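Local coordinates for protein N-acetyltransferase (Staphylococcus aureus subsp. aureus, PDB 4M85) that probably transfers an acetyl group from acetyl-CoA to an amine of an acceptor substrate, the reaction of GNAT-type N-acetyltransferases, at residues Gly71-Ser75 / Leu134-Leu138. Coordinates in Å, arbitrary orientation, origin at the centre of the assembly. Residue numbers count along the deposited sequence, not the author numbering.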
ATOM      1  N   GLY A  71      -2.005  -4.879  10.689  1.00 18.82           N
ATOM      2  CA  GLY A  71      -1.374  -3.976   9.746  1.00 17.92           C
ATOM      3  C   GLY A  71      -0.892  -4.713   8.526  1.00 16.82           C
ATOM      4  O   GLY A  71      -0.863  -5.944   8.508  1.00 17.18           O
ATOM      5  N   CYS A  72      -0.459  -3.954   7.525  1.00 16.55           N
ATOM      6  CA  CYS A  72       0.080  -4.552   6.307  1.00 16.07           C
ATOM      7  C   CYS A  72       1.042  -3.655   5.581  1.00 15.07           C
ATOM      8  O   CYS A  72       1.071  -2.448   5.812  1.00 14.60           O
ATOM      9  CB  CYS A  72      -1.013  -4.977   5.348  1.00 16.35           C
ATOM     10  SG  CYS A  72      -1.823  -3.616   4.513  1.00 20.35           S
ATOM     11  N   ILE A  73       1.858  -4.289   4.731  1.00 14.64           N
ATOM     12  CA  ILE A  73       2.819  -3.602   3.891  1.00 14.95           C
ATOM     13  C   ILE A  73       2.691  -4.113   2.445  1.00 15.15           C
ATOM     14  O   ILE A  73       2.607  -5.306   2.232  1.00 14.84           O
ATOM     15  CB  ILE A  73       4.269  -3.737   4.416  1.00 15.12           C
ATOM     16  CG1 ILE A  73       5.198  -2.867   3.586  1.00 15.06           C
ATOM     17  CG2 ILE A  73       4.752  -5.193   4.419  1.00 15.44           C
ATOM     18  CD1 ILE A  73       6.481  -2.471   4.286  1.00 16.28           C
ATOM     19  N   ILE A  74       2.653  -3.194   1.473  1.00 15.15           N
ATOM     20  CA  ILE A  74       2.299  -3.544   0.068  1.00 15.25           C
ATOM     21  C   ILE A  74       3.439  -3.078  -0.821  1.00 14.72           C
ATOM     22  O   ILE A  74       3.793  -1.924  -0.786  1.00 13.89           O
ATOM     23  CB  ILE A  74       0.996  -2.837  -0.401  1.00 16.44           C
ATOM     24  CG1 ILE A  74      -0.113  -3.047   0.625  1.00 16.23           C
ATOM     25  CG2 ILE A  74       0.553  -3.329  -1.786  1.00 16.39           C
ATOM     26  CD1 ILE A  74      -1.451  -2.405   0.290  1.00 17.12           C
ATOM     27  N   SER A  75       4.005  -4.007  -1.597  1.00 16.10           N
ATOM     28  CA  SER A  75       5.159  -3.737  -2.438  1.00 15.92           C
ATOM     29  C   SER A  75       5.173  -4.635  -3.680  1.00 15.88           C
ATOM     30  O   SER A  75       4.646  -5.724  -3.646  1.00 16.10           O
ATOM     31  CB  SER A  75       6.432  -3.952  -1.654  1.00 15.97           C
ATOM     32  OG  SER A  75       6.607  -5.315  -1.306  1.00 15.81           O
ATOM     33  N   LEU A 134       7.241  -4.570   9.996  1.00 15.91           N
ATOM     34  CA  LEU A 134       6.843  -5.028   8.659  1.00 16.91           C
ATOM     35  C   LEU A 134       7.850  -4.573   7.629  1.00 16.51           C
ATOM     36  O   LEU A 134       8.238  -5.326   6.741  1.00 17.61           O
ATOM     37  CB  LEU A 134       5.453  -4.513   8.284  1.00 16.63           C
ATOM     38  CG  LEU A 134       4.280  -5.269   8.863  1.00 16.94           C
ATOM     39  CD1 LEU A 134       3.027  -4.489   8.571  1.00 16.83           C
ATOM     40  CD2 LEU A 134       4.213  -6.666   8.268  1.00 18.03           C
ATOM     41  N   LEU A 135       8.290  -3.341   7.770  1.00 17.10           N
ATOM     42  CA  LEU A 135       9.278  -2.781   6.859  1.00 17.56           C
ATOM     43  C   LEU A 135      10.626  -3.527   6.944  1.00 17.88           C
ATOM     44  O   LEU A 135      11.204  -3.921   5.930  1.00 17.22           O
ATOM     45  CB  LEU A 135       9.449  -1.295   7.157  1.00 18.12           C
ATOM     46  CG  LEU A 135      10.419  -0.480   6.294  1.00 17.81           C
ATOM     47  CD1 LEU A 135      10.070  -0.704   4.838  1.00 18.09           C
ATOM     48  CD2 LEU A 135      10.373   1.002   6.629  1.00 17.82           C
ATOM     49  N   THR A 136      11.117  -3.711   8.160  1.00 18.15           N
ATOM     50  CA  THR A 136      12.391  -4.388   8.394  1.00 18.10           C
ATOM     51  C   THR A 136      12.360  -5.803   7.808  1.00 19.02           C
ATOM     52  O   THR A 136      13.257  -6.216   7.099  1.00 20.02           O
ATOM     53  CB  THR A 136      12.694  -4.386   9.890  1.00 18.76           C
ATOM     54  OG1 THR A 136      12.943  -3.055  10.291  1.00 18.41           O
ATOM     55  CG2 THR A 136      13.913  -5.211  10.240  1.00 19.87           C
ATOM     56  N   SER A 137      11.284  -6.521   8.066  1.00 19.64           N
ATOM     57  CA  SER A 137      11.174  -7.878   7.594  1.00 20.96           C
ATOM     58  C   SER A 137      11.051  -7.941   6.055  1.00 20.38           C
ATOM     59  O   SER A 137      11.587  -8.855   5.440  1.00 18.85           O
ATOM     60  CB  SER A 137      10.006  -8.576   8.289  1.00 22.74           C
ATOM     61  OG  SER A 137       9.576  -9.653   7.523  1.00 27.01           O
ATOM     62  N   LEU A 138      10.360  -6.970   5.445  1.00 19.36           N
ATOM     63  CA  LEU A 138      10.244  -6.907   3.996  1.00 18.52           C
ATOM     64  C   LEU A 138      11.597  -6.607   3.348  1.00 19.01           C
ATOM     65  O   LEU A 138      11.933  -7.197   2.314  1.00 17.59           O
ATOM     66  CB  LEU A 138       9.229  -5.838   3.569  1.00 18.22           C
ATOM     67  CG  LEU A 138       9.031  -5.625   2.062  1.00 18.59           C
ATOM     68  CD1 LEU A 138       8.503  -6.899   1.428  1.00 17.91           C
ATOM     69  CD2 LEU A 138       8.080  -4.467   1.784  1.00 18.37           C
TER
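Ile73 projects from the strand against the helix and overlaps three leucines of 134-138, which cover 96 Å² of it, more than of any other residue of the pair. With chi1 and chi2 both near t, the side chain is extended, and Ile73 CD1 comes 3.6 Å from Leu138 CD2, 4.0 Å from Leu135 CD1 and 3.8 Å from Leu135 CA. Ile73 CG2 also lies 4.0 Å from Leu134 CB. Leu134 and Leu138, one turn apart and joined by the backbone hydrogen bond from Leu138 N to Leu134 O (3.0 Å), both direct their CA-to-CB bonds at the strand, whereas that of Leu135 points sideways. The segment axes approach to 9.1 Å and cross at -40°. This is the helix-on-sheet layer of the GNAT fold: strand 68-77 lies beside strand 114-121 in the central mixed sheet, and helix 130-140, which follows 114-121 and leads to the parallel strand 147-152, forms the connection of a beta-alpha-beta crossover. Alternation along the strand sorts the side chains, with Ile73 and Ser75 directed toward the helix and Cys72 and Ile74 away from it. At Gly71, which has no side chain, the end of Leu134 rests on the backbone itself: Leu134 CD1 is 3.9 Å from Gly71 C and 3.7 Å from Cys72 N. Toward the C-terminal end of both segments, Ser75 OG meets Leu138 CD2 at 3.5 Å, a van der Waals approach beside Trp147, which touches both side chains.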